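PDB 2RFF: putative nucleotidyltransferase from Sulfolobus solfataricus P2, which probably transfers nucleotidyl groups, although its substrate is not established. Local coordinates for residues 32-38 against 54-60; 70-74 against 86-91. One frame throughout, in Å; residues are numbered along the deposited sequence. Where two conformers were deposited one is given.

Contact 1: 32-38 against 54-60; sequences NLEEVYI and DILFVFK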
loop_
_atom_site.group_PDB
_atom_site.type_symbol
_atom_site.label_atom_id
_atom_site.label_comp_id
_atom_site.label_asym_id
_atom_site.label_seq_id
_atom_site.Cartn_x
_atom_site.Cartn_y
_atom_site.Cartn_z
ATOM N N ASN A 32 15.631 2.072 2.566
ATOM C CA ASN A 32 14.949 3.374 2.763
ATOM C C ASN A 32 13.407 3.346 2.692
ATOM O O ASN A 32 12.780 4.368 2.918
ATOM C CB ASN A 32 15.518 4.490 1.870
ATOM C CG ASN A 32 15.388 4.210 0.364
ATOM O OD1 ASN A 32 15.479 3.050 -0.060
ATOM N ND2 ASN A 32 15.238 5.252 -0.448
ATOM N N LEU A 33 12.790 2.201 2.393
ATOM C CA LEU A 33 11.327 2.072 2.515
ATOM C C LEU A 33 11.040 2.184 4.012
ATOM O O LEU A 33 11.590 1.431 4.806
ATOM C CB LEU A 33 10.788 0.742 2.000
ATOM C CG LEU A 33 9.240 0.704 2.060
ATOM C CD1 LEU A 33 8.609 1.552 0.978
ATOM C CD2 LEU A 33 8.796 -0.717 1.914
ATOM N N GLU A 34 10.180 3.130 4.377
ATOM C CA GLU A 34 9.908 3.426 5.783
ATOM C C GLU A 34 8.513 3.066 6.244
ATOM O O GLU A 34 8.334 2.601 7.372
ATOM C CB GLU A 34 10.258 4.892 6.097
ATOM C CG GLU A 34 9.922 5.362 7.477
ATOM C CD GLU A 34 10.529 4.522 8.613
ATOM O OE1 GLU A 34 11.543 3.836 8.410
ATOM O OE2 GLU A 34 9.986 4.597 9.745
ATOM N N GLU A 35 7.523 3.346 5.414
ATOM C CA GLU A 35 6.124 3.101 5.735
ATOM C C GLU A 35 5.393 2.710 4.476
ATOM O O GLU A 35 5.774 3.127 3.377
ATOM C CB GLU A 35 5.423 4.349 6.314
ATOM C CG GLU A 35 5.891 4.754 7.707
ATOM C CD GLU A 35 5.463 6.105 8.204
ATOM O OE1 GLU A 35 4.751 6.874 7.529
ATOM O OE2 GLU A 35 5.835 6.386 9.343
ATOM N N VAL A 36 4.342 1.924 4.673
ATOM C CA VAL A 36 3.398 1.631 3.603
ATOM C C VAL A 36 2.005 1.850 4.162
ATOM O O VAL A 36 1.699 1.429 5.283
ATOM C CB VAL A 36 3.541 0.214 3.029
ATOM C CG1 VAL A 36 2.444 -0.155 1.966
ATOM C CG2 VAL A 36 4.910 0.027 2.436
ATOM N N TYR A 37 1.166 2.475 3.355
ATOM C CA TYR A 37 -0.232 2.684 3.694
ATOM C C TYR A 37 -1.115 2.016 2.625
ATOM O O TYR A 37 -0.726 1.875 1.448
ATOM C CB TYR A 37 -0.561 4.175 3.769
ATOM C CG TYR A 37 0.145 4.935 4.854
ATOM C CD1 TYR A 37 1.461 5.364 4.688
ATOM C CD2 TYR A 37 -0.496 5.223 6.068
ATOM C CE1 TYR A 37 2.114 6.140 5.698
ATOM C CE2 TYR A 37 0.154 5.963 7.068
ATOM C CZ TYR A 37 1.482 6.360 6.874
ATOM O OH TYR A 37 2.176 7.084 7.795
ATOM N N ILE A 38 -2.310 1.624 3.066
ATOM C CA ILE A 38 -3.406 1.309 2.167
ATOM C C ILE A 38 -4.241 2.603 2.075
ATOM O O ILE A 38 -4.507 3.267 3.097
ATOM C CB ILE A 38 -4.286 0.146 2.657
ATOM C CG1 ILE A 38 -3.429 -1.079 2.950
ATOM C CG2 ILE A 38 -5.414 -0.127 1.634
ATOM C CD1 ILE A 38 -2.483 -1.500 1.826
ATOM N N ASP A 54 -5.158 -0.118 -3.205
ATOM C CA ASP A 54 -4.250 0.994 -3.479
ATOM C C ASP A 54 -3.190 1.068 -2.397
ATOM O O ASP A 54 -3.523 1.174 -1.208
ATOM C CB ASP A 54 -5.048 2.284 -3.532
ATOM C CG ASP A 54 -6.024 2.315 -4.666
ATOM O OD1 ASP A 54 -5.694 1.880 -5.783
ATOM O OD2 ASP A 54 -7.155 2.778 -4.475
ATOM N N ILE A 55 -1.923 1.036 -2.826
ATOM C CA ILE A 55 -0.790 0.956 -1.929
ATOM C C ILE A 55 0.072 2.190 -2.071
ATOM O O ILE A 55 0.511 2.509 -3.166
ATOM C CB ILE A 55 0.060 -0.296 -2.224
ATOM C CG1 ILE A 55 -0.804 -1.577 -2.151
ATOM C CG2 ILE A 55 1.231 -0.374 -1.202
ATOM C CD1 ILE A 55 0.025 -2.816 -2.474
ATOM N N LEU A 56 0.310 2.875 -0.953
ATOM C CA LEU A 56 1.204 4.035 -0.885
ATOM C C LEU A 56 2.524 3.578 -0.273
ATOM O O LEU A 56 2.550 3.176 0.889
ATOM C CB LEU A 56 0.596 5.176 -0.067
ATOM C CG LEU A 56 1.566 6.306 0.283
ATOM C CD1 LEU A 56 2.143 6.924 -0.984
ATOM C CD2 LEU A 56 0.909 7.305 1.215
ATOM N N PHE A 57 3.600 3.650 -1.055
ATOM C CA PHE A 57 4.938 3.326 -0.565
ATOM C C PHE A 57 5.596 4.653 -0.159
ATOM O O PHE A 57 5.670 5.568 -0.989
ATOM C CB PHE A 57 5.766 2.661 -1.651
ATOM C CG PHE A 57 5.229 1.385 -2.156
ATOM C CD1 PHE A 57 5.575 0.221 -1.525
ATOM C CD2 PHE A 57 4.407 1.348 -3.259
ATOM C CE1 PHE A 57 5.142 -0.990 -1.985
ATOM C CE2 PHE A 57 3.968 0.104 -3.751
ATOM C CZ PHE A 57 4.315 -1.044 -3.105
ATOM N N VAL A 58 6.147 4.695 1.041
ATOM C CA VAL A 58 6.761 5.927 1.606
ATOM C C VAL A 58 8.226 5.628 1.893
ATOM O O VAL A 58 8.515 4.760 2.691
ATOM C CB VAL A 58 6.071 6.503 2.870
ATOM C CG1 VAL A 58 6.733 7.841 3.353
ATOM C CG2 VAL A 58 4.615 6.704 2.571
ATOM N N PHE A 59 9.120 6.303 1.174
ATOM C CA PHE A 59 10.567 6.108 1.264
ATOM C C PHE A 59 11.256 7.307 1.849
ATOM O O PHE A 59 10.812 8.409 1.645
ATOM C CB PHE A 59 11.205 5.914 -0.123
ATOM C CG PHE A 59 10.788 4.651 -0.855
ATOM C CD1 PHE A 59 9.631 4.609 -1.604
ATOM C CD2 PHE A 59 11.628 3.527 -0.895
ATOM C CE1 PHE A 59 9.280 3.433 -2.355
ATOM C CE2 PHE A 59 11.273 2.358 -1.595
ATOM C CZ PHE A 59 10.107 2.326 -2.327
ATOM N N LYS A 60 12.356 7.069 2.548
ATOM C CA LYS A 60 13.210 8.169 3.017
ATOM C C LYS A 60 14.168 8.570 1.902
ATOM O O LYS A 60 14.592 7.739 1.126
ATOM C CB LYS A 60 14.013 7.752 4.259
ATOM C CG LYS A 60 13.097 7.365 5.391
ATOM C CD LYS A 60 13.720 7.386 6.773
ATOM C CE LYS A 60 14.413 6.117 7.149
ATOM N NZ LYS A 60 14.876 6.170 8.609
HETATM O O HOH W 1 14.063 3.224 9.199
#
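The carbonyl oxygen of Val58 takes two backbone N-H groups: Glu34 N lies 2.9 Å from Val58 O, in the carbonyl plane, and Glu35 N 3.2 Å from Val58 O, tilted from it. With Glu34 and Glu35 both facing Val58, this is a classic beta bulge. It shifts the register of antiparallel strands 33-38 and 54-59, which Tyr37 and Leu56 then continue as a hydrogen-bonded pair. Beyond the bulge Asn32 turns back on Lys60, just past the end of strand 54-59: chi1 of 61° sets CG between backbone N and carbonyl carbon, and ND2 reaches Lys60 O at 3.0 Å, nearly straight along the carbonyl bond. With an alanine in place of Asn32, Lys60 O is likely to lose its side-chain amide donor, leaving the backbone bond from Lys60 N to Asn32 O as the remaining direct hydrogen bond between the two residues. Leu33 CD1 sits over the centre of the Phe59 ring, 3.7 Å from its centroid, in a CH-pi contact. Val36 CG1 and Ile55 CG2 press unusually close, 3.4 Å apart. On the opposite face, with Glu35 and Leu56, the edge of the Tyr37 ring meets Val58 CG2, while Tyr37 OH donates to Glu35 OE1 at 2.6 Å; Lys103 bridges Glu34 and Glu35. Helix 6-29 packs on the side of Leu33, Val36, Ile55 and Phe57, and strands 82-88 and 98-103 flank the pair in the sheet.

Contact 2: 70-74 against 86-91; sequences RMYMV and VLDEGE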
loop_
_atom_site.group_PDB
_atom_site.type_symbol
_atom_site.label_atom_id
_atom_site.label_comp_id
_atom_site.label_asym_id
_atom_site.label_seq_id
_atom_site.Cartn_x
_atom_site.Cartn_y
_atom_site.Cartn_z
ATOM N N ARG A 70 10.638 7.147 -9.539
ATOM C CA ARG A 70 9.849 6.624 -8.419
ATOM C C ARG A 70 9.034 5.416 -8.848
ATOM O O ARG A 70 9.044 4.392 -8.174
ATOM C CB ARG A 70 8.966 7.709 -7.811
ATOM C CG ARG A 70 9.750 8.779 -7.096
ATOM C CD ARG A 70 8.788 9.797 -6.613
ATOM N NE ARG A 70 9.433 10.886 -5.879
ATOM C CZ ARG A 70 8.825 11.727 -5.049
ATOM N NH1 ARG A 70 7.521 11.648 -4.799
ATOM N NH2 ARG A 70 9.557 12.661 -4.444
HETATM N N MSE A 71 8.307 5.561 -9.945
HETATM C CA MSE A 71 7.545 4.399 -10.487
HETATM C C MSE A 71 8.415 3.158 -10.740
HETATM O O MSE A 71 8.044 2.053 -10.365
HETATM C CB MSE A 71 6.848 4.759 -11.798
HETATM C CG MSE A 71 5.613 5.596 -11.632
HETATM SE SE MSE A 71 4.660 5.810 -13.299
HETATM C CE MSE A 71 4.726 4.085 -13.947
ATOM N N TYR A 72 9.582 3.390 -11.354
ATOM C CA TYR A 72 10.544 2.318 -11.718
ATOM C C TYR A 72 11.034 1.597 -10.466
ATOM O O TYR A 72 11.367 0.435 -10.552
ATOM C CB TYR A 72 11.711 2.922 -12.521
ATOM C CG TYR A 72 12.654 1.949 -13.252
ATOM C CD1 TYR A 72 12.239 1.322 -14.438
ATOM C CD2 TYR A 72 13.985 1.715 -12.810
ATOM C CE1 TYR A 72 13.115 0.457 -15.151
ATOM C CE2 TYR A 72 14.857 0.816 -13.506
ATOM C CZ TYR A 72 14.420 0.222 -14.678
ATOM O OH TYR A 72 15.237 -0.641 -15.371
HETATM N N MSE A 73 11.065 2.274 -9.297
HETATM C CA MSE A 73 11.508 1.632 -8.036
HETATM C C MSE A 73 10.674 0.424 -7.645
HETATM O O MSE A 73 11.200 -0.581 -7.165
HETATM C CB MSE A 73 11.431 2.560 -6.806
HETATM C CG MSE A 73 12.220 3.859 -6.831
HETATM SE SE MSE A 73 12.057 4.886 -5.236
HETATM C CE MSE A 73 13.022 3.647 -4.097
ATOM N N VAL A 74 9.361 0.527 -7.828
ATOM C CA VAL A 74 8.433 -0.534 -7.416
ATOM C C VAL A 74 7.721 -1.275 -8.524
ATOM O O VAL A 74 7.177 -2.331 -8.267
ATOM C CB VAL A 74 7.392 0.029 -6.401
ATOM C CG1 VAL A 74 8.136 0.664 -5.203
ATOM C CG2 VAL A 74 6.417 1.048 -7.035
ATOM N N VAL A 86 4.145 6.305 -5.018
ATOM C CA VAL A 86 5.417 6.333 -4.328
ATOM C C VAL A 86 5.663 7.794 -3.898
ATOM O O VAL A 86 5.688 8.692 -4.745
ATOM C CB VAL A 86 6.585 5.873 -5.216
ATOM C CG1 VAL A 86 7.953 6.083 -4.531
ATOM C CG2 VAL A 86 6.451 4.381 -5.658
ATOM N N LEU A 87 5.914 7.996 -2.612
ATOM C CA LEU A 87 6.135 9.333 -2.020
ATOM C C LEU A 87 7.322 9.308 -1.090
ATOM O O LEU A 87 7.706 8.277 -0.555
ATOM C CB LEU A 87 4.919 9.903 -1.237
ATOM C CG LEU A 87 3.646 10.124 -2.063
ATOM C CD1 LEU A 87 2.534 10.644 -1.159
ATOM C CD2 LEU A 87 3.889 11.075 -3.257
ATOM N N ASP A 88 7.911 10.477 -0.931
ATOM C CA ASP A 88 8.925 10.703 0.087
ATOM C C ASP A 88 8.206 10.886 1.431
ATOM O O ASP A 88 7.026 11.296 1.481
ATOM C CB ASP A 88 9.677 12.004 -0.240
ATOM C CG ASP A 88 10.820 12.262 0.668
ATOM O OD1 ASP A 88 11.842 11.586 0.626
ATOM O OD2 ASP A 88 10.741 13.208 1.480
ATOM N N GLU A 89 8.942 10.601 2.508
ATOM C CA GLU A 89 8.519 10.841 3.910
ATOM C C GLU A 89 7.837 12.214 4.145
ATOM O O GLU A 89 6.821 12.338 4.855
ATOM C CB GLU A 89 9.758 10.681 4.829
ATOM C CG GLU A 89 10.930 11.666 4.545
ATOM C CD GLU A 89 12.311 11.219 5.065
ATOM O OE1 GLU A 89 12.384 10.444 6.057
ATOM O OE2 GLU A 89 13.331 11.655 4.447
ATOM N N GLY A 90 8.418 13.249 3.555
ATOM C CA GLY A 90 7.917 14.601 3.691
ATOM C C GLY A 90 6.674 14.920 2.909
ATOM O O GLY A 90 6.109 15.996 3.116
ATOM N N GLU A 91 6.216 14.004 2.038
ATOM C CA GLU A 91 5.060 14.225 1.176
ATOM C C GLU A 91 3.851 13.358 1.515
ATOM O O GLU A 91 2.810 13.508 0.886
ATOM C CB GLU A 91 5.447 13.859 -0.253
ATOM C CG GLU A 91 6.576 14.636 -0.868
ATOM C CD GLU A 91 7.163 13.969 -2.088
ATOM O OE1 GLU A 91 6.874 12.788 -2.360
ATOM O OE2 GLU A 91 7.973 14.623 -2.770
HETATM O O HOH W 2 5.359 10.367 -6.922
#
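Helix 70-74 passes strand 86-88 with axes 8.8 Å apart at closest approach and 117° between their directions, the helix and final strand of the beta-alpha-beta unit formed by strand 53-59, helix 67-74 and strand 82-88. The backbones come nearest at Arg70 and Val86, whose CA atoms are 6.0 Å apart. From there the helix lays side chains on the strand. Val86 CG2 meets Val74 CG2 tip to tip at 3.6 Å, and Val86 CG1 lies against Arg70 CB at 3.8 Å, beside the first carbons of the arginine. Arg70 then runs on fully extended from CG to NE, with chi2 at 177°, and this straight chain carries the guanidinium past Val86 to the turn after the strand. There it meets Glu91 from the opposite direction and grips the carboxylate end-on with two nitrogens, one to each oxygen. Arg70 NH2 donates to Glu91 OE2 at 3.0 Å, the oxygen lying in the guanidinium plane, whereas the bond from NH1 is more bent, its oxygen tilted from that plane; the two flat groups are turned 40° against each other. Arg70 NH2 also donates to the carbonyl oxygen of Ile62, so the guanidinium ties the connection between strand 53-59 and the helix to the turn as well. That turn is shaped by Asp88, whose OD2 accepts from Gly90 N in an Asx turn, its OD1 being bound to Ile62 N. Glu91 OE1 serves two donors: Arg70 NH1 at 2.8 Å, on its syn lone pair, and Asp88 N at 2.9 Å, which comes from above the carboxylate plane.

Contact 1 closes before contact 2 opens along the chain, and their centres lie about 8 Å apart. Strand 53-59 joins them: one edge pairs antiparallel with strand 33-39, the other parallel with strand 82-88, so both contacts belong to one mixed sheet. Probable backbone hydrogen bonds from Leu87 N to Phe57 O and from Phe59 N to Leu87 O stitch the two together. Phe59 lies against Leu33 in contact 1 and against Val74 and Val86 in contact 2. Together they account for three neighbouring strands of the sheet and the helix of the beta-alpha-beta crossover, within the family's nucleotidyltransferase domain, with 82-88 as an outermost strand.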